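Local coordinates for multicopper oxidase (Pseudomonas thermotolerans, PDB 6VOW), which probably oxidises phenolic and related substrates one electron at a time, as laccases do, and passes the electrons through its copper centres to reduce dioxygen to water, at residues V107-V110 with S111-V115; W355-N358 with D359-C362; I390-G394 with M395-V399. All blocks are in the same frame, centred on the assembly; numbering follows the deposited sequence.

Three local contacts, in chain order 107-115, 355-362 and 390-399, illustrate short connections of a multicopper oxidase, from a surface turn inward to the copper site. Contact 1 lies in the N-terminal multicopper oxidase region, in the loop between strands 94-96 and 120-126; contacts 2 and 3 both lie in the C-terminal one. Contacts 1 and 2 have centres about 14 Å apart and meet through Tyr109 and Ser361. Contact 3, centre to centre about 20 Å from contact 1 and 21 Å from contact 2, carries copper ligands and meets contact 1 where Val107 packs on His393. Loop 107-115 thus joins the surface turn of contact 2 to the buried copper site, bringing distant parts of the sequence together.

Contact 1. Residues V107-V110 with S111-V115; sequences VPYV and SQLPV
Tyr109 lays one face of its ring against Pro114, whose CD lies 4.0 Å from the ring centroid of Tyr109 and 24° off the ring normal, a CH-pi contact. The proline carbon sits over the rim of the ring rather than its middle, and the closest pair is Tyr109 CZ with Pro114 CD at 3.6 Å. The two side chains cross at about a right angle. Although the tyrosine leaves the backbone heading away from 111-115, its CG stands anti to its own carbonyl carbon (chi1 -54°), and the ring is carried back over the proline. Leu113 meets the same ring obliquely, its CD2 lying 4.0 Å from Tyr109 CE1. Pro108 adds a second apolar touch, its CB 4.0 Å from CG of Pro114, so the later proline ring is held by both residues.

The frame for this packing is a type II beta turn from Val107 to Val110, with Tyr109 in its positive-phi position, set in the loop that follows strand 94-96 of the cupredoxin-like domain. Val107 O accepts Val110 N within the turn and also Ser111 N, which lies in the carbonyl plane at 2.8 Å from Val107 O; a weak bond comes from Gln112 N. In return Tyr109 N donates to Gln112 O at 2.7 Å, with an N-H...O angle of 167°. This bond and the weak one from Gln112 N flank Pro108 and make its single beta bridge with Gln112, to whose oxygen Pro108 adds a CA-H...O contact. Ser111 points its hydroxyl elsewhere, hydrogen-bonding through OG with the backbone oxygen of Glu103, while the side chains of Val107 and Val110 pack on Met436 and Val434 of strand 433-439.

Contact 2. Residues W355-N358 with D359-C362; sequences WDIN and DISC
Ile357 has the most surface buried in this short loop: its CG2 methyl meets Cys362 and Ile360, its CG1 arm Ile360 and then Asp359. The CG2 methyl, in the crowded position between backbone N and carbonyl carbon, reaches the sulfur of Cys362, with 3.4 Å between Ile357 CG2 and Cys362 SG. The same methyl lies 3.5 Å from CG1 of Ile360, tighter than ordinary van der Waals contact. On the other branch, Ile357 CG1 touches Ile360 CG2 at 3.6 Å, and the two isoleucines cross at about a right angle. Asp359 sets its side chain across the end of that branch, its OD2 3.1 Å from Ile357 CD1; a methyl offers the carboxylate no polar hydrogen, and this is packing.

Cys362 comes back toward the start of the loop, and its SG stands between its own backbone N and carbonyl carbon (chi1 58°), a torsion that puts the sulfur against the isoleucine. The carboxylate of Asp356 lies alongside it, OD2 being 3.8 Å from Cys362 SG.

A type I beta turn brings Ile357 and Ile360 together, and the chain beyond it returns Cys362 to the isoleucine. The turn's hydrogen bond, 3.2 Å from Ile360 N to Ile357 O, is nearly straight at the hydrogen (174°), yet the donor stands above the carbonyl plane, 53° out of it. An alanine in place of Ile357 would probably leave the sulfur without its apolar neighbour and the Ile360 side chain freer to turn.

Beyond that one backbone bond, cohesion across this surface loop is chiefly dispersive, depending on the fit of branched carbons and sulfur rather than on charge pairing.

Contact 3. Residues I390-G394 with M395-V399; sequences IHLHG and MVFKV. With CU (copper (II) ion), chain C; C2O (Cu-O-Cu linkage), chain B.
Phe397 meets Leu392 with the edge of its ring: Leu392 CB lies in the ring plane, 4.0 Å from Phe397 CE2. Also at the edge, near the plane, is the backbone oxygen of Ile390, 4.0 Å from Phe397 CZ. The two imidazoles turn to the metals. One face of the His391 ring carries the backbone N of His393 over its rim, and CU3 of the Cu-O-Cu linkage lies in plane at its edge. The His393 ring has the separate copper ion over one face, 3.1 Å above the plane and offset toward the rim. His391 also stacks with the His96 ring, and His393 with that of His94.

His391 NE2 binds the separate copper at 2.0 Å, His94 supplying a second ligand. In the linkage, CU3 lies 2.2 Å from His393 NE2 and is bound also by His138 and His438. The imidazole of His391 stands with CG anti to the backbone N (chi1 171°), on the metal side of strand 388-392, and Leu392 points the other way, toward 395-399. There its CD2 is 4.2 Å from Met395 CE. This His-Leu-His arrangement is one of the His-X-His motifs of the trinuclear copper centre in multicopper oxidases.

Gly394, with phi at 84°, begins the bend to strand 397-402 in the other sheet. One water spans it, donating to Leu392 O at 2.6 Å and to Met395 O.

The two sides are divided: hydrocarbon packs between the sheets, while metal bonds at NE2 and hydrogen bonds between His391 ND1 and Thr414 OG1 and between His393 ND1 and Asp105 fix the rotation of both imidazoles.

Contact 1. Residues V107-V110 with S111-V115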
# COMPACT_ATOMS: atom_id res chain seq x y z
N VAL A 107 15.14 2.80 -0.94
CA VAL A 107 15.19 3.64 -2.11
C VAL A 107 16.61 3.70 -2.72
O VAL A 107 17.58 4.08 -2.04
CB VAL A 107 14.71 5.04 -1.74
CG1 VAL A 107 15.00 5.96 -2.91
CG2 VAL A 107 13.23 4.99 -1.40
N PRO A 108 16.77 3.35 -4.01
CA PRO A 108 18.12 3.28 -4.50
C PRO A 108 18.70 4.64 -4.48
O PRO A 108 18.02 5.59 -4.88
CB PRO A 108 17.95 2.74 -5.94
CG PRO A 108 16.67 1.94 -5.89
CD PRO A 108 15.81 2.75 -4.96
N TYR A 109 19.92 4.72 -3.94
CA TYR A 109 20.79 5.90 -3.91
C TYR A 109 20.41 6.96 -2.88
O TYR A 109 21.07 8.00 -2.76
CB TYR A 109 20.99 6.48 -5.31
CG TYR A 109 21.50 5.43 -6.29
CD1 TYR A 109 22.85 5.03 -6.30
CD2 TYR A 109 20.63 4.86 -7.23
CE1 TYR A 109 23.31 4.07 -7.20
CE2 TYR A 109 21.06 3.92 -8.12
CZ TYR A 109 22.39 3.53 -8.10
OH TYR A 109 22.75 2.62 -9.00
N VAL A 110 19.37 6.66 -2.10
CA VAL A 110 18.98 7.49 -0.97
C VAL A 110 19.13 6.64 0.28
O VAL A 110 19.76 7.09 1.22
CB VAL A 110 17.54 7.98 -1.17
CG1 VAL A 110 16.87 8.47 0.11
CG2 VAL A 110 17.52 9.06 -2.27
N SER A 111 18.57 5.41 0.26
CA SER A 111 18.67 4.46 1.38
C SER A 111 19.93 3.62 1.27
O SER A 111 20.59 3.38 2.24
CB SER A 111 17.50 3.40 1.45
OG SER A 111 17.91 2.11 2.16
N GLN A 112 20.15 3.08 0.08
CA GLN A 112 21.11 2.01 -0.17
C GLN A 112 21.48 1.99 -1.64
O GLN A 112 20.90 2.65 -2.47
CB GLN A 112 20.51 0.63 0.19
CG GLN A 112 19.30 0.25 -0.66
CD GLN A 112 18.77 -1.14 -0.41
OE1 GLN A 112 19.38 -2.12 -0.80
NE2 GLN A 112 17.58 -1.23 0.18
N LEU A 113 22.43 1.14 -1.95
CA LEU A 113 22.71 0.75 -3.29
C LEU A 113 21.76 -0.32 -3.68
O LEU A 113 21.45 -1.18 -2.81
CB LEU A 113 24.15 0.20 -3.35
CG LEU A 113 25.12 1.32 -3.01
CD1 LEU A 113 26.47 0.70 -2.70
CD2 LEU A 113 25.19 2.33 -4.15
N PRO A 114 21.27 -0.32 -4.95
CA PRO A 114 20.46 -1.44 -5.42
C PRO A 114 21.10 -2.74 -5.04
O PRO A 114 22.31 -2.85 -5.03
CB PRO A 114 20.53 -1.31 -6.94
CG PRO A 114 20.71 0.17 -7.17
CD PRO A 114 21.44 0.72 -5.99
N VAL A 115 20.31 -3.75 -4.76
CA VAL A 115 20.85 -5.00 -4.46
C VAL A 115 20.99 -5.66 -5.80
O VAL A 115 20.01 -5.85 -6.49
CB VAL A 115 19.85 -5.82 -3.61
CG1 VAL A 115 20.42 -7.23 -3.41
CG2 VAL A 115 19.53 -5.06 -2.30

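Contact 2. Residues W355-N358 with D359-C362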
# COMPACT_ATOMS: atom_id res chain seq x y z
N TRP A 355 9.33 17.79 -12.85
CA TRP A 355 9.20 16.35 -13.20
C TRP A 355 10.25 15.60 -12.39
O TRP A 355 11.28 16.17 -12.11
CB TRP A 355 9.43 16.20 -14.73
CG TRP A 355 10.98 16.00 -15.26
CD1 TRP A 355 11.38 15.10 -16.23
CD2 TRP A 355 12.22 16.68 -14.84
NE1 TRP A 355 12.74 15.17 -16.43
CE2 TRP A 355 13.28 16.12 -15.60
CE3 TRP A 355 12.54 17.69 -13.90
CZ2 TRP A 355 14.65 16.53 -15.45
CZ3 TRP A 355 13.91 18.10 -13.76
CH2 TRP A 355 14.93 17.52 -14.54
N ASP A 356 9.99 14.37 -11.90
CA ASP A 356 11.09 13.44 -11.50
C ASP A 356 11.62 12.74 -12.78
O ASP A 356 10.86 12.33 -13.68
CB ASP A 356 10.70 12.42 -10.37
CG ASP A 356 11.94 11.85 -9.50
OD1 ASP A 356 12.36 10.72 -9.83
OD2 ASP A 356 12.45 12.47 -8.47
N ILE A 357 12.95 12.61 -12.85
CA ILE A 357 13.63 11.82 -13.89
C ILE A 357 14.02 10.49 -13.23
O ILE A 357 15.01 10.37 -12.49
CB ILE A 357 14.85 12.55 -14.57
CG1 ILE A 357 15.62 11.61 -15.55
CG2 ILE A 357 15.72 13.24 -13.54
CD1 ILE A 357 14.76 10.84 -16.54
N ASN A 358 13.20 9.48 -13.47
CA ASN A 358 13.39 8.22 -12.77
C ASN A 358 14.72 7.49 -13.24
O ASN A 358 15.11 6.48 -12.64
CB ASN A 358 12.03 7.47 -12.75
CG ASN A 358 12.15 6.01 -13.03
OD1 ASN A 358 12.77 5.25 -12.27
ND2 ASN A 358 11.51 5.58 -14.12
N ASP A 359 15.42 8.09 -14.23
CA ASP A 359 16.79 7.76 -14.75
C ASP A 359 18.06 8.57 -14.27
O ASP A 359 19.15 8.33 -14.82
CB ASP A 359 16.82 7.93 -16.31
CG ASP A 359 15.67 7.24 -17.01
OD1 ASP A 359 15.58 5.98 -16.97
OD2 ASP A 359 14.89 7.98 -17.64
N ILE A 360 17.96 9.53 -13.34
CA ILE A 360 19.20 10.13 -12.75
C ILE A 360 19.12 10.09 -11.24
O ILE A 360 18.07 9.82 -10.72
CB ILE A 360 19.53 11.56 -13.31
CG1 ILE A 360 18.98 12.70 -12.46
CG2 ILE A 360 19.09 11.68 -14.78
CD1 ILE A 360 19.16 14.09 -13.07
N SER A 361 20.21 10.40 -10.52
CA SER A 361 20.16 10.54 -9.05
C SER A 361 19.92 11.97 -8.54
O SER A 361 20.78 12.57 -7.90
CB SER A 361 21.38 9.95 -8.47
OG SER A 361 21.43 8.61 -8.89
N CYS A 362 18.69 12.43 -8.80
CA CYS A 362 18.11 13.76 -8.47
C CYS A 362 17.33 13.82 -7.12
O CYS A 362 16.48 14.70 -6.86
CB CYS A 362 17.18 14.23 -9.63
SG CYS A 362 15.72 13.21 -10.17

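Contact 3. Residues I390-G394 with M395-V399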
# COMPACT_ATOMS: atom_id res chain seq x y z
N ILE A 390 -1.40 9.68 -3.33
CA ILE A 390 -0.21 10.38 -3.06
C ILE A 390 0.34 9.83 -1.80
O ILE A 390 -0.32 9.89 -0.73
CB ILE A 390 -0.42 11.83 -2.85
CG1 ILE A 390 -0.99 12.49 -4.16
CG2 ILE A 390 0.90 12.48 -2.38
CD1 ILE A 390 -0.03 12.71 -5.27
N HIS A 391 1.59 9.42 -1.89
CA HIS A 391 2.23 8.72 -0.79
C HIS A 391 3.52 9.40 -0.29
O HIS A 391 4.28 9.96 -1.07
CB HIS A 391 2.47 7.34 -1.34
CG HIS A 391 3.31 6.50 -0.48
ND1 HIS A 391 2.86 5.99 0.72
CD2 HIS A 391 4.55 6.02 -0.66
CE1 HIS A 391 3.81 5.26 1.27
NE2 HIS A 391 4.84 5.25 0.45
N LEU A 392 3.76 9.38 1.00
CA LEU A 392 5.00 9.93 1.58
C LEU A 392 5.73 8.80 2.30
O LEU A 392 5.14 8.14 3.12
CB LEU A 392 4.63 10.97 2.59
CG LEU A 392 5.76 11.69 3.26
CD1 LEU A 392 6.73 12.28 2.22
CD2 LEU A 392 5.11 12.72 4.11
N HIS A 393 7.01 8.63 2.01
CA HIS A 393 7.82 7.74 2.74
C HIS A 393 8.17 8.29 4.08
O HIS A 393 8.18 9.54 4.29
CB HIS A 393 9.13 7.68 2.08
CG HIS A 393 9.09 6.95 0.84
ND1 HIS A 393 10.13 6.16 0.43
CD2 HIS A 393 8.11 6.82 -0.08
CE1 HIS A 393 9.79 5.55 -0.68
NE2 HIS A 393 8.57 5.94 -1.00
N GLY A 394 8.50 7.34 4.97
CA GLY A 394 9.23 7.68 6.19
C GLY A 394 8.40 8.14 7.32
O GLY A 394 8.86 8.09 8.44
N MET A 395 7.21 8.63 6.99
CA MET A 395 6.39 9.39 7.85
C MET A 395 4.94 9.12 7.59
O MET A 395 4.54 8.66 6.53
CB MET A 395 6.64 10.85 7.63
CG MET A 395 7.72 11.41 8.55
SD MET A 395 8.98 12.44 7.79
CE MET A 395 8.07 13.69 6.92
N VAL A 396 4.16 9.41 8.60
CA VAL A 396 2.74 9.23 8.55
C VAL A 396 2.11 10.61 8.64
O VAL A 396 2.51 11.39 9.49
CB VAL A 396 2.34 8.36 9.73
CG1 VAL A 396 0.97 8.68 10.19
CG2 VAL A 396 2.41 6.89 9.29
N PHE A 397 1.15 10.90 7.78
CA PHE A 397 0.49 12.18 7.92
C PHE A 397 -0.94 11.94 8.32
O PHE A 397 -1.48 10.84 8.16
CB PHE A 397 0.60 13.04 6.64
CG PHE A 397 0.16 12.34 5.41
CD1 PHE A 397 -1.18 12.27 5.08
CD2 PHE A 397 1.09 11.75 4.57
CE1 PHE A 397 -1.57 11.57 3.91
CE2 PHE A 397 0.73 11.10 3.43
CZ PHE A 397 -0.60 11.01 3.08
N LYS A 398 -1.53 12.98 8.88
CA LYS A 398 -2.92 13.00 9.29
C LYS A 398 -3.70 13.82 8.31
O LYS A 398 -3.35 14.97 8.03
CB LYS A 398 -3.04 13.68 10.67
CG LYS A 398 -4.41 13.57 11.29
CD LYS A 398 -4.45 14.05 12.70
CE LYS A 398 -5.57 13.35 13.44
NZ LYS A 398 -5.56 13.84 14.86
N VAL A 399 -4.75 13.27 7.77
CA VAL A 399 -5.57 13.92 6.76
C VAL A 399 -6.53 14.83 7.45
O VAL A 399 -7.32 14.41 8.33
CB VAL A 399 -6.39 12.88 6.00
CG1 VAL A 399 -7.20 13.52 4.88
CG2 VAL A 399 -5.46 11.85 5.43
CU CU C . 6.40 4.06 0.66
CU2 C2O B . 4.67 1.72 -1.84
CU3 C2O B . 7.72 5.03 -2.79
O1 C2O B . 6.08 3.49 -2.32
O HOH W 1 5.16 6.25 4.96